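Gamma-glutamyl phosphate reductase (Thermotoga maritima, PDB 1O20) probably catalyses the NADPH-dependent reduction of gamma-glutamyl phosphate to glutamate gamma-semialdehyde, the second step of proline biosynthesis from glutamate. Local coordinates at residues D14-K19 against E188-T193; I126-I131 against G151-L156; L197-I202 against R224-V229. All blocks are in the same frame, centred on the assembly; numbering follows the deposited sequence.

Interaction 1 (D14-K19 against E188-T193); sequences DELLEK and EFIENT
The carboxylate of Glu-15 receives two successive backbone N-H groups, those of Glu-191 and Asn-192. Glu-191 N reaches Glu-15 OE2 at 2.9 Å in a nearly straight bond (173°), while Asn-192 N makes a longer one, 3.3 Å, to the syn lone pair of Glu-15 OE1. OE2 is gripped a second time, on its anti lone pair, by the ammonium of Lys-19 one helical turn on; this salt bridge is 2.7 Å from Lys-19 NZ to Glu-15 OE2. The same NZ also donates to Phe-189 O (2.8 Å), tilted 26° from that carbonyl's plane. Two waters join in: one donates to Glu-15 OE1, the other accepts from Lys-19 NZ. An alanine at Glu-15 would probably leave the N-H groups of Glu-191 and Asn-192 without their acceptor and Lys-19 without its salt bridge. Both long side chains run extended from the helix, which carries the carboxylate of one and the ammonium of the other across to the backbone of 188-193. Lys-19 crosses Glu-188 at about a right angle, its CG 3.6 Å from Glu-188 OE1; the other oxygen of Glu-188 is committed to Arg-174. Away from the charges, Leu-16 CD1 packs against Ile-190 CD1 at 3.9 Å, with Met-201 of helix 196-201 also against Leu-16. Glutamate and lysine suit this partly exposed start of helix 15-30, because the paired charges would probably offset each other while the carboxylate takes the N-H groups of Glu-191 and Asn-192 and the ammonium takes Phe-189 O.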
ATOM      1  N   ASP A  14       2.496  -7.683 -30.809  1.00 26.17           N
ATOM      2  CA  ASP A  14       1.674  -7.482 -29.564  1.00 25.01           C
ATOM      3  C   ASP A  14       2.619  -7.567 -28.382  1.00 23.14           C
ATOM      4  O   ASP A  14       2.932  -8.652 -27.899  1.00 23.61           O
ATOM      5  CB  ASP A  14       0.577  -8.534 -29.450  1.00 25.60           C
ATOM      6  CG  ASP A  14      -0.527  -8.147 -28.442  1.00 29.01           C
ATOM      7  OD1 ASP A  14      -0.252  -7.681 -27.297  1.00 27.72           O
ATOM      8  OD2 ASP A  14      -1.740  -8.310 -28.721  1.00 34.24           O
ATOM      9  N   GLU A  15       3.094  -6.406 -27.949  1.00 20.98           N
ATOM     10  CA  GLU A  15       4.082  -6.321 -26.906  1.00 18.71           C
ATOM     11  C   GLU A  15       3.535  -6.921 -25.606  1.00 17.50           C
ATOM     12  O   GLU A  15       4.221  -7.688 -24.922  1.00 15.91           O
ATOM     13  CB  GLU A  15       4.508  -4.854 -26.691  1.00 18.48           C
ATOM     14  CG  GLU A  15       5.485  -4.684 -25.543  1.00 17.64           C
ATOM     15  CD  GLU A  15       5.802  -3.249 -25.173  1.00 17.25           C
ATOM     16  OE1 GLU A  15       5.101  -2.322 -25.595  1.00 16.23           O
ATOM     17  OE2 GLU A  15       6.778  -3.062 -24.435  1.00 18.86           O
ATOM     18  N   LEU A  16       2.314  -6.534 -25.251  1.00 16.26           N
ATOM     19  CA  LEU A  16       1.713  -6.990 -24.030  1.00 16.81           C
ATOM     20  C   LEU A  16       1.655  -8.521 -23.936  1.00 16.03           C
ATOM     21  O   LEU A  16       2.078  -9.104 -22.934  1.00 15.07           O
ATOM     22  CB  LEU A  16       0.321  -6.393 -23.878  1.00 17.02           C
ATOM     23  CG  LEU A  16      -0.425  -6.852 -22.630  1.00 18.77           C
ATOM     24  CD1 LEU A  16       0.340  -6.467 -21.395  1.00 18.84           C
ATOM     25  CD2 LEU A  16      -1.829  -6.232 -22.603  1.00 19.23           C
ATOM     26  N   LEU A  17       1.163  -9.167 -24.989  1.00 15.70           N
ATOM     27  CA  LEU A  17       0.989 -10.598 -24.969  1.00 15.24           C
ATOM     28  C   LEU A  17       2.335 -11.314 -24.919  1.00 15.25           C
ATOM     29  O   LEU A  17       2.538 -12.245 -24.129  1.00 15.11           O
ATOM     30  CB  LEU A  17       0.132 -11.064 -26.180  1.00 16.47           C
ATOM     31  N   GLU A  18       3.294 -10.852 -25.704  1.00 15.18           N
ATOM     32  CA  GLU A  18       4.586 -11.511 -25.728  1.00 15.51           C
ATOM     33  C   GLU A  18       5.233 -11.402 -24.358  1.00 14.77           C
ATOM     34  O   GLU A  18       5.823 -12.361 -23.892  1.00 13.70           O
ATOM     35  CB  GLU A  18       5.514 -10.898 -26.767  1.00 15.14           C
ATOM     36  CG  GLU A  18       5.160 -11.179 -28.215  1.00 19.16           C
ATOM     37  N   LYS A  19       5.108 -10.234 -23.708  1.00 15.24           N
ATOM     38  CA  LYS A  19       5.760 -10.012 -22.416  1.00 15.69           C
ATOM     39  C   LYS A  19       5.028 -10.728 -21.291  1.00 15.59           C
ATOM     40  O   LYS A  19       5.646 -11.191 -20.345  1.00 15.09           O
ATOM     41  CB  LYS A  19       5.955  -8.514 -22.121  1.00 15.77           C
ATOM     42  CG  LYS A  19       7.055  -7.929 -23.034  1.00 14.19           C
ATOM     43  CD  LYS A  19       7.458  -6.515 -22.767  1.00 15.88           C
ATOM     44  CE  LYS A  19       8.595  -6.050 -23.747  1.00 15.39           C
ATOM     45  NZ  LYS A  19       8.857  -4.556 -23.654  1.00 14.89           N
ATOM     46  N   GLU A 188       9.602  -7.937 -16.927  1.00 12.69           N
ATOM     47  CA  GLU A 188       9.320  -7.379 -18.224  1.00 12.81           C
ATOM     48  C   GLU A 188       8.616  -6.060 -17.996  1.00 13.41           C
ATOM     49  O   GLU A 188       7.931  -5.889 -17.000  1.00 13.65           O
ATOM     50  CB  GLU A 188       8.445  -8.318 -19.048  1.00 12.28           C
ATOM     51  CG  GLU A 188       9.090  -9.643 -19.399  1.00 12.23           C
ATOM     52  CD  GLU A 188      10.119  -9.551 -20.528  1.00 15.38           C
ATOM     53  OE1 GLU A 188      10.138  -8.555 -21.307  1.00 16.83           O
ATOM     54  OE2 GLU A 188      10.948 -10.470 -20.611  1.00 15.13           O
ATOM     55  N   PHE A 189       8.759  -5.149 -18.958  1.00 13.91           N
ATOM     56  CA  PHE A 189       8.335  -3.763 -18.805  1.00 13.95           C
ATOM     57  C   PHE A 189       7.675  -3.277 -20.091  1.00 14.32           C
ATOM     58  O   PHE A 189       8.257  -3.339 -21.173  1.00 15.16           O
ATOM     59  CB  PHE A 189       9.523  -2.881 -18.418  1.00 14.39           C
ATOM     60  CG  PHE A 189       9.227  -1.402 -18.464  1.00 13.80           C
ATOM     61  CD1 PHE A 189       8.507  -0.808 -17.468  1.00 12.35           C
ATOM     62  CD2 PHE A 189       9.682  -0.618 -19.514  1.00 15.64           C
ATOM     63  CE1 PHE A 189       8.248   0.562 -17.498  1.00 15.76           C
ATOM     64  CE2 PHE A 189       9.423   0.750 -19.556  1.00 14.49           C
ATOM     65  CZ  PHE A 189       8.715   1.336 -18.545  1.00 14.32           C
ATOM     66  N   ILE A 190       6.437  -2.835 -19.968  1.00 15.29           N
ATOM     67  CA  ILE A 190       5.644  -2.401 -21.120  1.00 17.01           C
ATOM     68  C   ILE A 190       6.075  -0.954 -21.466  1.00 17.64           C
ATOM     69  O   ILE A 190       5.893  -0.067 -20.653  1.00 17.69           O
ATOM     70  CB  ILE A 190       4.130  -2.408 -20.768  1.00 16.82           C
ATOM     71  CG1 ILE A 190       3.620  -3.803 -20.408  1.00 19.01           C
ATOM     72  CG2 ILE A 190       3.302  -1.792 -21.876  1.00 19.13           C
ATOM     73  CD1 ILE A 190       3.904  -4.855 -21.408  1.00 20.53           C
ATOM     74  N   GLU A 191       6.638  -0.749 -22.653  1.00 18.18           N
ATOM     75  CA  GLU A 191       7.073   0.566 -23.123  1.00 19.94           C
ATOM     76  C   GLU A 191       5.971   1.376 -23.807  1.00 20.87           C
ATOM     77  O   GLU A 191       6.046   2.594 -23.865  1.00 19.47           O
ATOM     78  CB  GLU A 191       8.246   0.423 -24.096  1.00 20.03           C
ATOM     79  CG  GLU A 191       9.412  -0.361 -23.484  1.00 22.24           C
ATOM     80  CD  GLU A 191      10.705  -0.288 -24.290  1.00 22.56           C
ATOM     81  OE1 GLU A 191      10.707   0.340 -25.342  1.00 24.26           O
ATOM     82  OE2 GLU A 191      11.709  -0.898 -23.873  1.00 25.47           O
ATOM     83  N   ASN A 192       4.961   0.693 -24.337  1.00 22.10           N
ATOM     84  CA  ASN A 192       3.780   1.363 -24.878  1.00 23.32           C
ATOM     85  C   ASN A 192       2.971   1.930 -23.713  1.00 24.42           C
ATOM     86  O   ASN A 192       2.381   1.224 -22.909  1.00 25.24           O
ATOM     87  CB  ASN A 192       2.994   0.351 -25.729  1.00 22.94           C
ATOM     88  CG  ASN A 192       1.793   0.942 -26.432  1.00 23.29           C
ATOM     89  OD1 ASN A 192       1.154   1.843 -25.932  1.00 20.71           O
ATOM     90  ND2 ASN A 192       1.465   0.396 -27.606  1.00 25.44           N
ATOM     91  N   THR A 193       2.942   3.241 -23.639  1.00 27.19           N
ATOM     92  CA  THR A 193       2.241   3.942 -22.558  1.00 29.03           C
ATOM     93  C   THR A 193       0.716   3.838 -22.621  1.00 28.80           C
ATOM     94  O   THR A 193       0.043   3.964 -21.592  1.00 28.74           O
ATOM     95  CB  THR A 193       2.572   5.463 -22.576  1.00 29.28           C
ATOM     96  OG1 THR A 193       1.359   6.198 -22.411  1.00 32.61           O
ATOM     97  CG2 THR A 193       3.094   5.985 -23.974  1.00 31.55           C
TER
HETATM   98  O   HOH W   1       3.768  -1.961 -27.950  1.00 39.68           O
HETATM   99  O   HOH W   2      10.923  -3.954 -25.319  1.00 41.57           O

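Interaction 2 (I126-I131 against G151-L156); sequences IGPIGI and GNTILL
The flat amide of Asn-152 has two methyls on the same side of its plane: CG2 of Ile-126 lies toward OD1, 3.6 Å from Asn-152 OD1, and CD1 of Ile-129 lies toward CB and ND2. Asn-152 OD1 accepts from Gly-127 N at 2.9 Å, the donor tilted 32° from the amide plane, whereas ND2 donates to Leu-412 O. The other flat group, the ring of Pro-128, lies alongside Thr-153 and points the same way, with Pro-128 CB 3.2 Å from Thr-153 OG1, a hydroxyl that bonds to Val-23 O of helix 15-30. The two segments carry the neighbouring parallel strands of a beta-alpha-beta unit, 129-132 and 154-157 joined through helix 138-149, within a parallel sheet consistent with the Rossmann-like, cofactor-binding domain of aldehyde dehydrogenases. Gly-151, at positive phi, closes a Schellman motif at the end of that helix, and Gly-127 adopts angles that a side chain would not tolerate.

Beyond Pro-128 the strands pair regularly. Ile-129 N donates to Thr-153 O, its own carbonyl accepts from Leu-155 N, and Ile-131 N meets Leu-155 O at 3.0 Å, nearly along the C=O axis. Thr-153 N, in contrast, is buried without a partner. Branched and apolar residues suit the face formed by Ile-129, Ile-131, Ile-154 and Leu-156, where Ile-154 and Leu-156 rest on Thr-143 and Thr-144 of the connecting helix. The other face has Leu-155 beside Gly-130, whose lack of a side chain lets Met-201 come close. With its chain extended at chi2 (176°), Ile-154 places CD1 3.6 Å from Ile-131 CG1.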
ATOM      1  N   ILE A 126       2.353 -16.659  -5.396  1.00 17.58           N
ATOM      2  CA  ILE A 126       1.073 -16.420  -6.080  1.00 18.58           C
ATOM      3  C   ILE A 126       1.116 -16.567  -7.601  1.00 18.13           C
ATOM      4  O   ILE A 126       0.144 -17.061  -8.202  1.00 18.42           O
ATOM      5  CB  ILE A 126       0.385 -15.126  -5.595  1.00 19.98           C
ATOM      6  CG1 ILE A 126      -1.004 -15.023  -6.199  1.00 24.47           C
ATOM      7  CG2 ILE A 126       1.172 -13.873  -5.966  1.00 22.09           C
ATOM      8  CD1 ILE A 126      -1.861 -13.987  -5.473  1.00 30.34           C
ATOM      9  N   GLY A 127       2.256 -16.251  -8.223  1.00 16.81           N
ATOM     10  CA  GLY A 127       2.353 -16.184  -9.668  1.00 16.93           C
ATOM     11  C   GLY A 127       2.773 -14.830 -10.209  1.00 15.87           C
ATOM     12  O   GLY A 127       3.068 -13.940  -9.478  1.00 15.79           O
ATOM     13  N   PRO A 128       2.793 -14.665 -11.517  1.00 16.58           N
ATOM     14  CA  PRO A 128       3.227 -13.393 -12.112  1.00 16.30           C
ATOM     15  C   PRO A 128       2.310 -12.288 -11.679  1.00 16.94           C
ATOM     16  O   PRO A 128       1.080 -12.481 -11.663  1.00 17.25           O
ATOM     17  CB  PRO A 128       3.143 -13.661 -13.620  1.00 16.01           C
ATOM     18  CG  PRO A 128       3.187 -15.127 -13.706  1.00 16.65           C
ATOM     19  CD  PRO A 128       2.382 -15.614 -12.544  1.00 15.77           C
ATOM     20  N   ILE A 129       2.908 -11.172 -11.283  1.00 16.80           N
ATOM     21  CA  ILE A 129       2.201  -9.996 -10.852  1.00 17.55           C
ATOM     22  C   ILE A 129       2.322  -8.889 -11.877  1.00 17.23           C
ATOM     23  O   ILE A 129       3.421  -8.564 -12.293  1.00 14.99           O
ATOM     24  CB  ILE A 129       2.797  -9.496  -9.514  1.00 17.20           C
ATOM     25  CG1 ILE A 129       2.703 -10.594  -8.445  1.00 17.37           C
ATOM     26  CG2 ILE A 129       2.069  -8.292  -9.055  1.00 19.79           C
ATOM     27  CD1 ILE A 129       3.457 -10.272  -7.191  1.00 16.54           C
ATOM     28  N   GLY A 130       1.181  -8.329 -12.274  1.00 17.76           N
ATOM     29  CA  GLY A 130       1.134  -7.082 -13.012  1.00 17.58           C
ATOM     30  C   GLY A 130       1.061  -5.853 -12.112  1.00 17.52           C
ATOM     31  O   GLY A 130       0.151  -5.719 -11.290  1.00 17.03           O
ATOM     32  N   ILE A 131       2.006  -4.937 -12.281  1.00 16.94           N
ATOM     33  CA  ILE A 131       1.975  -3.673 -11.565  1.00 17.79           C
ATOM     34  C   ILE A 131       1.654  -2.550 -12.561  1.00 17.60           C
ATOM     35  O   ILE A 131       2.379  -2.334 -13.533  1.00 17.35           O
ATOM     36  CB  ILE A 131       3.320  -3.393 -10.845  1.00 17.42           C
ATOM     37  CG1 ILE A 131       3.711  -4.565  -9.945  1.00 18.49           C
ATOM     38  CG2 ILE A 131       3.218  -2.145 -10.036  1.00 18.24           C
ATOM     39  CD1 ILE A 131       2.874  -4.684  -8.652  1.00 19.17           C
ATOM     40  N   GLY A 151       9.227 -15.152  -4.968  1.00 13.61           N
ATOM     41  CA  GLY A 151       9.097 -16.136  -6.008  1.00 13.72           C
ATOM     42  C   GLY A 151       8.113 -15.819  -7.116  1.00 13.89           C
ATOM     43  O   GLY A 151       7.716 -16.710  -7.891  1.00 13.22           O
ATOM     44  N   ASN A 152       7.737 -14.559  -7.235  1.00 12.89           N
ATOM     45  CA  ASN A 152       6.843 -14.114  -8.296  1.00 13.53           C
ATOM     46  C   ASN A 152       7.521 -13.319  -9.428  1.00 13.87           C
ATOM     47  O   ASN A 152       8.328 -12.452  -9.180  1.00 13.84           O
ATOM     48  CB  ASN A 152       5.750 -13.249  -7.650  1.00 14.48           C
ATOM     49  CG  ASN A 152       5.006 -13.979  -6.542  1.00 13.87           C
ATOM     50  OD1 ASN A 152       4.427 -15.036  -6.780  1.00 12.37           O
ATOM     51  ND2 ASN A 152       5.074 -13.469  -5.347  1.00 13.55           N
ATOM     52  N   THR A 153       7.191 -13.601 -10.683  1.00 14.12           N
ATOM     53  CA  THR A 153       7.659 -12.719 -11.743  1.00 13.80           C
ATOM     54  C   THR A 153       6.791 -11.444 -11.761  1.00 13.33           C
ATOM     55  O   THR A 153       5.747 -11.361 -11.089  1.00 13.58           O
ATOM     56  CB  THR A 153       7.676 -13.410 -13.090  1.00 13.06           C
ATOM     57  OG1 THR A 153       6.361 -13.897 -13.390  1.00 14.33           O
ATOM     58  CG2 THR A 153       8.555 -14.631 -13.072  1.00 11.97           C
ATOM     59  N   ILE A 154       7.233 -10.478 -12.543  1.00 12.01           N
ATOM     60  CA  ILE A 154       6.562  -9.189 -12.644  1.00 12.51           C
ATOM     61  C   ILE A 154       6.533  -8.564 -14.033  1.00 11.27           C
ATOM     62  O   ILE A 154       7.533  -8.506 -14.787  1.00 11.67           O
ATOM     63  CB  ILE A 154       7.177  -8.231 -11.588  1.00 12.12           C
ATOM     64  CG1 ILE A 154       6.358  -6.956 -11.425  1.00 13.19           C
ATOM     65  CG2 ILE A 154       8.573  -7.865 -11.968  1.00 15.68           C
ATOM     66  CD1 ILE A 154       6.933  -6.071 -10.309  1.00 13.26           C
ATOM     67  N   LEU A 155       5.360  -8.063 -14.351  1.00 11.35           N
ATOM     68  CA  LEU A 155       5.110  -7.306 -15.550  1.00 11.52           C
ATOM     69  C   LEU A 155       4.797  -5.871 -15.152  1.00 11.03           C
ATOM     70  O   LEU A 155       3.829  -5.603 -14.514  1.00 10.98           O
ATOM     71  CB  LEU A 155       3.932  -7.909 -16.302  1.00 11.13           C
ATOM     72  CG  LEU A 155       3.595  -7.226 -17.622  1.00 11.22           C
ATOM     73  CD1 LEU A 155       4.792  -7.234 -18.582  1.00 12.77           C
ATOM     74  CD2 LEU A 155       2.427  -7.897 -18.282  1.00 10.46           C
ATOM     75  N   LEU A 156       5.661  -4.965 -15.545  1.00 12.47           N
ATOM     76  CA  LEU A 156       5.612  -3.566 -15.147  1.00 13.16           C
ATOM     77  C   LEU A 156       5.017  -2.725 -16.263  1.00 13.06           C
ATOM     78  O   LEU A 156       5.459  -2.804 -17.416  1.00 14.28           O
ATOM     79  CB  LEU A 156       7.037  -3.072 -14.865  1.00 12.46           C
ATOM     80  CG  LEU A 156       7.740  -3.788 -13.704  1.00 14.21           C
ATOM     81  CD1 LEU A 156       9.211  -3.674 -13.856  1.00 14.64           C
ATOM     82  CD2 LEU A 156       7.272  -3.226 -12.369  1.00 16.77           C
TER

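Interaction 3 (L197-I202 against R224-V229); sequences LVLEMI and RDNATV
The carbonyl oxygen of Ile-202 is gripped by two successive backbone N-H groups. Val-229 N donates at 3.1 Å to Ile-202 O in an almost straight bond (174°), and Thr-228 N lies closer, 2.9 Å from Ile-202 O, but at a bent 134°. Around the same oxygen, Ala-227 CA makes a C-H...O contact and Val-229 CG2 packs at 3.6 Å from Ile-202 O. The side chain of Ile-202 lies against Ala-227 and Asn-226: with chi1 at 69°, CG1 sits between the backbone N and the carbonyl carbon, and CD1, extended beyond it, reaches Ala-227 N (3.7 Å) and the CB of Asn-226. Alanine is small enough to let the isoleucine lie against its backbone. At the outer margin Leu-199 CD1 touches Asn-226 CB at 3.7 Å, while the Asn-226 amide turns its ND2 to Phe-222 O, in its own helix. Ile-202 also touches Ile-132 of strand 129-132, so one apolar side chain meets both the sheet and segment 224-229. The arrangement is a junction of two helix C-terminal ends, 196-201 and 217-226, beside the parallel sheet of an alpha/beta domain, consistent with the Rossmann-like fold of the aldehyde dehydrogenase family.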
ATOM      1  N   LEU A 197      -4.054  -0.461 -23.211  1.00 22.54           N
ATOM      2  CA  LEU A 197      -3.266  -1.642 -22.801  1.00 22.85           C
ATOM      3  C   LEU A 197      -3.557  -2.104 -21.381  1.00 21.59           C
ATOM      4  O   LEU A 197      -3.517  -3.282 -21.088  1.00 20.84           O
ATOM      5  CB  LEU A 197      -1.751  -1.367 -22.905  1.00 23.43           C
ATOM      6  CG  LEU A 197      -1.055  -2.139 -24.013  1.00 26.81           C
ATOM      7  CD1 LEU A 197      -1.742  -1.921 -25.365  1.00 30.35           C
ATOM      8  CD2 LEU A 197       0.420  -1.780 -24.103  1.00 27.80           C
ATOM      9  N   VAL A 198      -3.779  -1.161 -20.484  1.00 21.21           N
ATOM     10  CA  VAL A 198      -4.175  -1.484 -19.142  1.00 21.56           C
ATOM     11  C   VAL A 198      -5.440  -2.360 -19.116  1.00 22.12           C
ATOM     12  O   VAL A 198      -5.496  -3.366 -18.420  1.00 21.05           O
ATOM     13  CB  VAL A 198      -4.381  -0.213 -18.337  1.00 21.93           C
ATOM     14  CG1 VAL A 198      -4.989  -0.534 -16.971  1.00 22.89           C
ATOM     15  CG2 VAL A 198      -3.014   0.570 -18.220  1.00 21.57           C
ATOM     16  N   LEU A 199      -6.453  -1.989 -19.891  1.00 21.69           N
ATOM     17  CA  LEU A 199      -7.676  -2.772 -19.924  1.00 22.03           C
ATOM     18  C   LEU A 199      -7.428  -4.204 -20.360  1.00 21.54           C
ATOM     19  O   LEU A 199      -8.021  -5.113 -19.802  1.00 21.51           O
ATOM     20  CB  LEU A 199      -8.738  -2.117 -20.830  1.00 22.39           C
ATOM     21  CG  LEU A 199     -10.076  -2.852 -20.894  1.00 23.67           C
ATOM     22  CD1 LEU A 199     -10.711  -2.934 -19.492  1.00 24.11           C
ATOM     23  CD2 LEU A 199     -11.005  -2.165 -21.919  1.00 26.74           C
ATOM     24  N   GLU A 200      -6.551  -4.402 -21.343  1.00 21.31           N
ATOM     25  CA  GLU A 200      -6.167  -5.736 -21.811  1.00 21.86           C
ATOM     26  C   GLU A 200      -5.356  -6.515 -20.756  1.00 21.04           C
ATOM     27  O   GLU A 200      -5.518  -7.734 -20.573  1.00 21.10           O
ATOM     28  CB  GLU A 200      -5.299  -5.617 -23.078  1.00 23.31           C
ATOM     29  CG  GLU A 200      -5.967  -4.972 -24.295  1.00 28.20           C
ATOM     30  CD  GLU A 200      -7.040  -5.844 -24.895  1.00 34.92           C
ATOM     31  OE1 GLU A 200      -6.996  -7.095 -24.675  1.00 38.15           O
ATOM     32  OE2 GLU A 200      -7.921  -5.275 -25.599  1.00 40.66           O
HETATM   33  N   MSE A 201      -4.479  -5.799 -20.066  1.00 19.68           N
HETATM   34  CA  MSE A 201      -3.528  -6.403 -19.156  1.00 20.02           C
HETATM   35  C   MSE A 201      -4.255  -7.028 -17.964  1.00 20.06           C
HETATM   36  O   MSE A 201      -3.924  -8.112 -17.527  1.00 20.36           O
HETATM   37  CB  MSE A 201      -2.550  -5.341 -18.669  1.00 19.46           C
HETATM   38  CG  MSE A 201      -1.391  -5.878 -17.946  1.00 22.62           C
HETATM   39 SE   MSE A 201      -0.068  -4.436 -17.628  1.00 33.73          SE
HETATM   40  CE  MSE A 201       0.609  -5.058 -15.849  1.00 26.98           C
ATOM     41  N   ILE A 202      -5.266  -6.336 -17.470  1.00 20.46           N
ATOM     42  CA  ILE A 202      -6.014  -6.792 -16.312  1.00 20.99           C
ATOM     43  C   ILE A 202      -7.065  -7.867 -16.634  1.00 20.90           C
ATOM     44  O   ILE A 202      -7.806  -8.266 -15.753  1.00 21.22           O
ATOM     45  CB  ILE A 202      -6.663  -5.601 -15.587  1.00 20.70           C
ATOM     46  CG1 ILE A 202      -7.789  -4.969 -16.429  1.00 21.55           C
ATOM     47  CG2 ILE A 202      -5.579  -4.539 -15.207  1.00 21.23           C
ATOM     48  CD1 ILE A 202      -8.348  -3.683 -15.847  1.00 21.01           C
ATOM     49  N   ARG A 224      -9.711  -1.878 -10.814  1.00 27.24           N
ATOM     50  CA  ARG A 224     -10.518  -2.757  -9.970  1.00 27.86           C
ATOM     51  C   ARG A 224     -11.899  -3.046 -10.582  1.00 27.97           C
ATOM     52  O   ARG A 224     -12.383  -4.148 -10.445  1.00 27.89           O
ATOM     53  CB  ARG A 224     -10.636  -2.276  -8.514  1.00 27.81           C
ATOM     54  CG  ARG A 224     -11.543  -3.195  -7.615  1.00 26.81           C
ATOM     55  CD  ARG A 224     -11.067  -4.640  -7.484  1.00 28.54           C
ATOM     56  NE  ARG A 224     -11.922  -5.472  -6.626  1.00 27.97           N
ATOM     57  CZ  ARG A 224     -13.043  -6.091  -7.028  1.00 29.03           C
ATOM     58  NH1 ARG A 224     -13.468  -6.005  -8.286  1.00 27.55           N
ATOM     59  NH2 ARG A 224     -13.742  -6.804  -6.154  1.00 29.60           N
ATOM     60  N   ASP A 225     -12.495  -2.073 -11.263  1.00 29.06           N
ATOM     61  CA  ASP A 225     -13.826  -2.213 -11.901  1.00 29.56           C
ATOM     62  C   ASP A 225     -13.855  -3.189 -13.081  1.00 29.15           C
ATOM     63  O   ASP A 225     -14.876  -3.819 -13.355  1.00 29.26           O
ATOM     64  CB  ASP A 225     -14.287  -0.855 -12.458  1.00 30.52           C
ATOM     65  CG  ASP A 225     -14.586   0.163 -11.371  1.00 33.34           C
ATOM     66  OD1 ASP A 225     -14.973   1.330 -11.692  1.00 37.21           O
ATOM     67  OD2 ASP A 225     -14.477  -0.127 -10.172  1.00 37.17           O
ATOM     68  N   ASN A 226     -12.742  -3.255 -13.811  1.00 28.10           N
ATOM     69  CA  ASN A 226     -12.666  -3.951 -15.093  1.00 27.17           C
ATOM     70  C   ASN A 226     -11.763  -5.215 -15.125  1.00 25.59           C
ATOM     71  O   ASN A 226     -11.733  -5.916 -16.119  1.00 25.71           O
ATOM     72  CB  ASN A 226     -12.175  -2.936 -16.123  1.00 27.55           C
ATOM     73  CG  ASN A 226     -13.195  -1.828 -16.381  1.00 28.00           C
ATOM     74  OD1 ASN A 226     -14.180  -2.041 -17.084  1.00 30.83           O
ATOM     75  ND2 ASN A 226     -12.965  -0.661 -15.816  1.00 29.67           N
ATOM     76  N   ALA A 227     -11.050  -5.505 -14.050  1.00 24.52           N
ATOM     77  CA  ALA A 227     -10.128  -6.655 -13.991  1.00 24.68           C
ATOM     78  C   ALA A 227     -10.856  -7.993 -13.978  1.00 24.11           C
ATOM     79  O   ALA A 227     -11.831  -8.112 -13.268  1.00 24.96           O
ATOM     80  CB  ALA A 227      -9.291  -6.585 -12.759  1.00 24.60           C
ATOM     81  N   THR A 228     -10.397  -8.978 -14.761  1.00 23.03           N
ATOM     82  CA  THR A 228     -10.734 -10.377 -14.495  1.00 22.40           C
ATOM     83  C   THR A 228      -9.637 -11.125 -13.722  1.00 22.25           C
ATOM     84  O   THR A 228      -9.913 -12.150 -13.102  1.00 22.66           O
ATOM     85  CB  THR A 228     -11.158 -11.164 -15.768  1.00 22.71           C
ATOM     86  OG1 THR A 228     -10.076 -11.326 -16.694  1.00 21.42           O
ATOM     87  CG2 THR A 228     -12.262 -10.386 -16.551  1.00 23.08           C
ATOM     88  N   VAL A 229      -8.416 -10.605 -13.740  1.00 21.24           N
ATOM     89  CA  VAL A 229      -7.316 -11.130 -12.940  1.00 21.40           C
ATOM     90  C   VAL A 229      -7.568 -10.647 -11.520  1.00 21.90           C
ATOM     91  O   VAL A 229      -7.999  -9.516 -11.358  1.00 23.78           O
ATOM     92  CB  VAL A 229      -5.960 -10.583 -13.455  1.00 21.46           C
ATOM     93  CG1 VAL A 229      -4.819 -10.959 -12.531  1.00 20.43           C
ATOM     94  CG2 VAL A 229      -5.688 -11.085 -14.888  1.00 20.74           C
TER

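Overall arrangement
Starting at the first modelled residues, the opening of helix 15-30 meets 188-193, so interaction 1 closes a loop of nearly 170 residues. Interaction 2 falls within that span and closes a far shorter one, across helix 138-149. Interaction 3 comes afterwards, in series with both, and closes a loop of just over 20 residues that contains strand 210-213. Interactions 1 and 2 share a sheet: strand 187-189 pairs with 154-157, and Ile-190 N and Leu-156 O are probably hydrogen-bonded. Helix 196-201 connects interaction 3 to interaction 1, with Leu-197 CD2 packed on Ile-190 CG2 and Asn-192 CB. Together they tie the N-terminal helix, the parallel sheet and helices 196-201 and 217-226.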